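Local atomic coordinates of AlyGC (Glaciecola chathamensis, PDB entry 5GKD), a protein that cleaves the polysaccharide alginate, probably by beta-elimination, as a calcium-binding lyase of polysaccharide lyase family 6. Residues H103-Q108 and R134-H139; G515-A520 and T551-D556. One frame throughout, in Å; residues are numbered along the deposited sequence.

Contact 1: residues H103-Q108 and R134-H139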
loop_
_atom_site.group_PDB
_atom_site.type_symbol
_atom_site.label_atom_id
_atom_site.label_comp_id
_atom_site.label_asym_id
_atom_site.label_seq_id
_atom_site.Cartn_x
_atom_site.Cartn_y
_atom_site.Cartn_z
ATOM N N HIS A 103 -41.965 -6.304 -8.805
ATOM C CA HIS A 103 -42.552 -6.900 -10.017
ATOM C C HIS A 103 -41.714 -6.615 -11.255
ATOM O O HIS A 103 -42.242 -6.342 -12.327
ATOM C CB HIS A 103 -43.979 -6.409 -10.240
ATOM C CG HIS A 103 -44.905 -6.761 -9.126
ATOM N ND1 HIS A 103 -45.248 -5.868 -8.133
ATOM C CD2 HIS A 103 -45.553 -7.913 -8.844
ATOM C CE1 HIS A 103 -46.055 -6.462 -7.276
ATOM N NE2 HIS A 103 -46.258 -7.701 -7.687
ATOM N N SER A 104 -40.397 -6.676 -11.106
ATOM C CA SER A 104 -39.486 -6.256 -12.157
ATOM C C SER A 104 -38.488 -7.365 -12.444
ATOM O O SER A 104 -38.251 -8.253 -11.625
ATOM C CB SER A 104 -38.765 -4.967 -11.767
ATOM O OG SER A 104 -39.709 -3.926 -11.639
ATOM N N ARG A 105 -37.898 -7.312 -13.624
ATOM C CA ARG A 105 -37.125 -8.441 -14.114
ATOM C C ARG A 105 -35.847 -7.954 -14.778
ATOM O O ARG A 105 -35.874 -7.006 -15.567
ATOM C CB ARG A 105 -37.968 -9.254 -15.089
ATOM C CG ARG A 105 -37.264 -10.423 -15.703
ATOM C CD ARG A 105 -38.187 -11.155 -16.659
ATOM N NE ARG A 105 -37.550 -12.319 -17.248
ATOM C CZ ARG A 105 -38.052 -13.002 -18.269
ATOM N NH1 ARG A 105 -37.415 -14.062 -18.748
ATOM N NH2 ARG A 105 -39.214 -12.631 -18.790
ATOM N N VAL A 106 -34.727 -8.583 -14.438
ATOM C CA VAL A 106 -33.472 -8.388 -15.147
ATOM C C VAL A 106 -33.115 -9.724 -15.772
ATOM O O VAL A 106 -32.939 -10.714 -15.056
ATOM C CB VAL A 106 -32.347 -7.903 -14.217
ATOM C CG1 VAL A 106 -31.011 -7.862 -14.963
ATOM C CG2 VAL A 106 -32.683 -6.560 -13.616
ATOM N N THR A 107 -33.019 -9.762 -17.094
ATOM C CA THR A 107 -32.822 -11.010 -17.812
ATOM C C THR A 107 -31.846 -10.783 -18.956
ATOM O O THR A 107 -31.837 -9.721 -19.573
ATOM C CB THR A 107 -34.151 -11.587 -18.343
ATOM O OG1 THR A 107 -33.921 -12.832 -19.017
ATOM C CG2 THR A 107 -34.845 -10.599 -19.303
ATOM N N GLN A 108 -30.988 -11.768 -19.198
ATOM C CA GLN A 108 -30.072 -11.719 -20.322
ATOM C C GLN A 108 -29.151 -10.507 -20.237
ATOM O O GLN A 108 -28.942 -9.786 -21.214
ATOM C CB GLN A 108 -30.834 -11.742 -21.653
ATOM C CG GLN A 108 -31.661 -13.011 -21.881
ATOM C CD GLN A 108 -32.035 -13.203 -23.342
ATOM O OE1 GLN A 108 -31.184 -13.124 -24.207
ATOM N NE2 GLN A 108 -33.306 -13.456 -23.613
ATOM N N ARG A 134 -37.487 -10.741 -10.460
ATOM C CA ARG A 134 -36.896 -11.909 -11.089
ATOM C C ARG A 134 -35.541 -11.546 -11.680
ATOM O O ARG A 134 -35.392 -10.508 -12.334
ATOM C CB ARG A 134 -37.808 -12.476 -12.183
ATOM C CG ARG A 134 -37.297 -13.789 -12.757
ATOM C CD ARG A 134 -38.282 -14.408 -13.740
ATOM N NE ARG A 134 -37.689 -15.541 -14.413
ATOM C CZ ARG A 134 -38.165 -16.089 -15.519
ATOM N NH1 ARG A 134 -39.263 -15.600 -16.074
ATOM N NH2 ARG A 134 -37.543 -17.122 -16.070
ATOM N N PHE A 135 -34.556 -12.402 -11.442
ATOM C CA PHE A 135 -33.223 -12.263 -12.019
ATOM C C PHE A 135 -32.878 -13.596 -12.691
ATOM O O PHE A 135 -32.523 -14.568 -12.010
ATOM C CB PHE A 135 -32.222 -11.873 -10.935
ATOM C CG PHE A 135 -30.842 -11.608 -11.441
ATOM C CD1 PHE A 135 -30.470 -10.334 -11.860
ATOM C CD2 PHE A 135 -29.894 -12.619 -11.458
ATOM C CE1 PHE A 135 -29.187 -10.085 -12.323
ATOM C CE2 PHE A 135 -28.611 -12.373 -11.898
ATOM C CZ PHE A 135 -28.258 -11.108 -12.330
ATOM N N ASP A 136 -32.977 -13.639 -14.024
ATOM C CA ASP A 136 -32.929 -14.898 -14.757
ATOM C C ASP A 136 -32.133 -14.788 -16.053
ATOM O O ASP A 136 -32.047 -13.721 -16.664
ATOM C CB ASP A 136 -34.341 -15.387 -15.091
ATOM C CG ASP A 136 -35.015 -14.500 -16.116
ATOM O OD1 ASP A 136 -35.583 -13.480 -15.706
ATOM O OD2 ASP A 136 -34.951 -14.797 -17.329
ATOM N N HIS A 137 -31.569 -15.930 -16.477
ATOM C CA HIS A 137 -30.818 -16.042 -17.729
ATOM C C HIS A 137 -29.729 -14.974 -17.826
ATOM O O HIS A 137 -29.446 -14.437 -18.895
ATOM C CB HIS A 137 -31.752 -15.999 -18.952
ATOM C CG HIS A 137 -32.704 -17.164 -19.027
ATOM N ND1 HIS A 137 -33.940 -17.164 -18.408
ATOM C CD2 HIS A 137 -32.585 -18.377 -19.625
ATOM C CE1 HIS A 137 -34.544 -18.320 -18.628
ATOM N NE2 HIS A 137 -33.745 -19.073 -19.362
ATOM N N ASN A 138 -29.088 -14.678 -16.701
ATOM C CA ASN A 138 -27.975 -13.743 -16.682
ATOM C C ASN A 138 -26.641 -14.495 -16.607
ATOM O O ASN A 138 -26.589 -15.721 -16.438
ATOM C CB ASN A 138 -28.141 -12.751 -15.524
ATOM C CG ASN A 138 -29.401 -11.937 -15.656
ATOM O OD1 ASN A 138 -29.567 -11.181 -16.619
ATOM N ND2 ASN A 138 -30.311 -12.090 -14.700
ATOM N N HIS A 139 -25.553 -13.739 -16.748
ATOM C CA HIS A 139 -24.216 -14.310 -16.929
ATOM C C HIS A 139 -23.234 -13.428 -16.156
ATOM O O HIS A 139 -22.878 -12.338 -16.622
ATOM C CB HIS A 139 -23.899 -14.384 -18.419
ATOM C CG HIS A 139 -22.522 -14.861 -18.763
ATOM N ND1 HIS A 139 -22.295 -15.793 -19.754
ATOM C CD2 HIS A 139 -21.300 -14.486 -18.313
ATOM C CE1 HIS A 139 -20.996 -16.000 -19.874
ATOM N NE2 HIS A 139 -20.369 -15.212 -19.017
#
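R105 and R134 both hold CG anti to the backbone N and continue extended as far as NE. The two side chains lie side by side on one face of the sheet, pointing the same way. D136 takes the other course: its CG sits between the backbone N and the carbonyl carbon (chi1 69°), and its side chain crosses that of R105 at about a right angle. R105 grips it side-on, with NE 2.8 Å from D136 OD1 and R105 NH1 2.9 Å from D136 OD2. The NH1 bond is nearly straight. The guanidinium of R134 lies flat against that of R105, with NH1 of R134 over the centre of the R105 group. The planes are 7° apart and the centres 4.1 Å apart. H137 ND1 also donates to D136 OD2, on its anti lone pair, at 2.8 Å. The hydroxyl T107 OG1 stands 2.8 Å from the same OD2.

On the other face V106 meets F135, CB to CD1 at 3.9 Å. N138 ND2 lies over the centre of the F135 ring and gives a straight bond to V106 O, from above the carbonyl plane. N138 OD1 accepts from V109 N. V106 O also accepts D136 N, so two donors hold it. Backbone bonds R134 N to S104 O, V106 N to R134 O and D136 N to V106 O join the parallel strands. Past them, Q108 N makes only weak bonds to H137 O and D136 O.

Two like charges stacked this closely would repel. The carboxylate of D136 probably offsets this, and D167 on the next strand adds a salt bridge to R134. The buried D136 is thus bound to partners on both strands, and its negative charge is probably stabilised there.

Contact 2: residues G515-A520 and T551-D556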
loop_
_atom_site.group_PDB
_atom_site.type_symbol
_atom_site.label_atom_id
_atom_site.label_comp_id
_atom_site.label_asym_id
_atom_site.label_seq_id
_atom_site.Cartn_x
_atom_site.Cartn_y
_atom_site.Cartn_z
ATOM N N GLY A 515 15.165 -22.925 -14.805
ATOM C CA GLY A 515 16.556 -23.091 -15.169
ATOM C C GLY A 515 17.373 -21.823 -15.291
ATOM O O GLY A 515 18.409 -21.832 -15.941
ATOM N N VAL A 516 16.960 -20.739 -14.690
ATOM C CA VAL A 516 17.684 -19.504 -14.869
ATOM C C VAL A 516 18.686 -19.348 -13.734
ATOM O O VAL A 516 18.615 -20.022 -12.710
ATOM C CB VAL A 516 16.740 -18.282 -14.959
ATOM C CG1 VAL A 516 15.590 -18.564 -15.906
ATOM C CG2 VAL A 516 16.230 -17.881 -13.579
ATOM N N TYR A 517 19.630 -18.440 -13.924
ATOM C CA TYR A 517 20.662 -18.170 -12.939
ATOM C C TYR A 517 20.712 -16.666 -12.718
ATOM O O TYR A 517 20.885 -15.903 -13.674
ATOM C CB TYR A 517 22.014 -18.717 -13.421
ATOM C CG TYR A 517 23.081 -18.751 -12.364
ATOM C CD1 TYR A 517 23.758 -17.587 -11.995
ATOM C CD2 TYR A 517 23.425 -19.943 -11.730
ATOM C CE1 TYR A 517 24.740 -17.600 -11.020
ATOM C CE2 TYR A 517 24.413 -19.968 -10.744
ATOM C CZ TYR A 517 25.063 -18.789 -10.398
ATOM O OH TYR A 517 26.040 -18.796 -9.430
ATOM N N VAL A 518 20.558 -16.239 -11.471
ATOM C CA VAL A 518 20.536 -14.822 -11.142
ATOM C C VAL A 518 21.661 -14.541 -10.171
ATOM O O VAL A 518 21.715 -15.135 -9.089
ATOM C CB VAL A 518 19.193 -14.363 -10.547
ATOM C CG1 VAL A 518 19.280 -12.880 -10.172
ATOM C CG2 VAL A 518 18.058 -14.571 -11.525
ATOM N N ASP A 519 22.546 -13.631 -10.557
ATOM C CA ASP A 519 23.595 -13.101 -9.701
ATOM C C ASP A 519 23.276 -11.629 -9.492
ATOM O O ASP A 519 23.387 -10.830 -10.424
ATOM C CB ASP A 519 24.968 -13.312 -10.347
ATOM C CG ASP A 519 26.102 -12.685 -9.563
ATOM O OD1 ASP A 519 25.886 -12.190 -8.441
ATOM O OD2 ASP A 519 27.239 -12.683 -10.084
ATOM N N ALA A 520 22.872 -11.276 -8.272
ATOM C CA ALA A 520 22.472 -9.920 -7.920
ATOM C C ALA A 520 23.635 -9.057 -7.439
ATOM O O ALA A 520 23.402 -8.037 -6.780
ATOM C CB ALA A 520 21.389 -9.954 -6.844
ATOM N N THR A 551 18.747 -20.821 -9.819
ATOM C CA THR A 551 19.744 -20.479 -8.825
ATOM C C THR A 551 19.770 -18.971 -8.644
ATOM O O THR A 551 19.763 -18.223 -9.623
ATOM C CB THR A 551 21.140 -20.982 -9.246
ATOM O OG1 THR A 551 21.071 -22.383 -9.510
ATOM C CG2 THR A 551 22.157 -20.724 -8.148
ATOM N N PHE A 552 19.817 -18.532 -7.393
ATOM C CA PHE A 552 19.755 -17.114 -7.069
ATOM C C PHE A 552 20.817 -16.843 -6.020
ATOM O O PHE A 552 20.774 -17.435 -4.938
ATOM C CB PHE A 552 18.353 -16.724 -6.561
ATOM C CG PHE A 552 17.231 -17.131 -7.495
ATOM C CD1 PHE A 552 16.632 -18.371 -7.374
ATOM C CD2 PHE A 552 16.782 -16.272 -8.490
ATOM C CE1 PHE A 552 15.619 -18.748 -8.214
ATOM C CE2 PHE A 552 15.774 -16.655 -9.341
ATOM C CZ PHE A 552 15.192 -17.896 -9.207
ATOM N N GLU A 553 21.769 -15.964 -6.333
ATOM C CA GLU A 553 22.935 -15.775 -5.485
ATOM C C GLU A 553 23.261 -14.307 -5.295
ATOM O O GLU A 553 23.000 -13.473 -6.164
ATOM C CB GLU A 553 24.183 -16.440 -6.067
ATOM C CG GLU A 553 24.208 -17.934 -5.960
ATOM C CD GLU A 553 25.527 -18.507 -6.445
ATOM O OE1 GLU A 553 26.356 -17.730 -6.977
ATOM O OE2 GLU A 553 25.732 -19.730 -6.287
ATOM N N ASN A 554 23.884 -14.018 -4.155
ATOM C CA ASN A 554 24.538 -12.736 -3.908
ATOM C C ASN A 554 23.531 -11.590 -3.827
ATOM O O ASN A 554 23.747 -10.505 -4.372
ATOM C CB ASN A 554 25.607 -12.465 -4.969
ATOM C CG ASN A 554 26.709 -13.517 -4.955
ATOM O OD1 ASN A 554 27.161 -13.942 -3.893
ATOM N ND2 ASN A 554 27.127 -13.954 -6.140
ATOM N N LEU A 555 22.412 -11.840 -3.147
ATOM C CA LEU A 555 21.481 -10.781 -2.770
ATOM C C LEU A 555 21.963 -10.161 -1.459
ATOM O O LEU A 555 21.286 -10.174 -0.430
ATOM C CB LEU A 555 20.062 -11.324 -2.648
ATOM C CG LEU A 555 19.256 -11.609 -3.927
ATOM C CD1 LEU A 555 19.747 -12.835 -4.662
ATOM C CD2 LEU A 555 17.781 -11.753 -3.582
ATOM N N ASP A 556 23.176 -9.619 -1.506
ATOM C CA ASP A 556 23.792 -9.242 -0.243
ATOM C C ASP A 556 24.659 -7.992 -0.334
ATOM O O ASP A 556 25.498 -7.781 0.547
ATOM C CB ASP A 556 24.612 -10.415 0.313
ATOM C CG ASP A 556 25.715 -10.883 -0.634
ATOM O OD1 ASP A 556 25.715 -10.514 -1.823
ATOM O OD2 ASP A 556 26.575 -11.652 -0.173
HETATM O O HOH W 1 23.775 -7.732 -4.088
#
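The Y517 ring crosses T551 obliquely, and its hydroxyl ends at E553. CE2 of the ring is 3.5 Å from T551 CG2. Y517 OH lies 2.7 Å from E553 OE1, a weak hydrogen bond, with the ring and carboxylate planes 68° apart. Y517 holds CG anti to the backbone N (chi1 -168°), and the ring carried from there brings CD2 3.5 Å from T551 CB. Past E553, N554 ND2 donates to D519 OD1 at 3.2 Å. The bond is fairly straight, but it reaches the oxygen from above the carboxylate plane. D519 OD1 also bonds T521 OG1, so it has two partners.

On the opposite face V518 packs obliquely on F552, with CB 3.7 Å from F552 CD2. A520 CB touches L555 CD1 at 4.0 Å. This side is buried: L531 reaches V518, F552 and L555, and F563 meets the F552 ring edge-to-face.

Behind the side chains is the backbone ladder. T551 N bonds V516 O, V518 N bonds T551 O, E553 N bonds V518 O, and A520 N bonds E553 O. It sets the pairs Y517 with T551, V518 with F552 and D519 with E553. Beyond the ladder a water donates to both A520 O and N554 O, linking two carbonyls that cannot bond each other. An inverse gamma turn centred on L555 bends the chain here, with a weak D556 N to N554 O bond.

Strand 493-497 pairs with 517-519 on its far side, and 581-585 pairs with 551-555. Parallel strands stacked in register, apolar inside and polar outside, are the hallmark of a parallel beta-helix.

In the fold
From the N terminus the chain first winds through the strands up to 99-102, then enters contact 1 at 103-108. The 25 residues that follow include strand 124-128 on another face, and 134-139 closes this loop as the next rung. The chain then passes the calcium site at N180, E183, E212 and E214 before leaving the first coil. Contact 2 opens at 515-520, in a second stack of parallel strands, and closes at 551-556 after a loop of 30 residues that includes strand 530-534. The two loops neither nest nor cross; they follow in series. Their centres lie 55 Å apart, on opposite sides of the chain's centre. Each ties neighbouring rungs within its own stack.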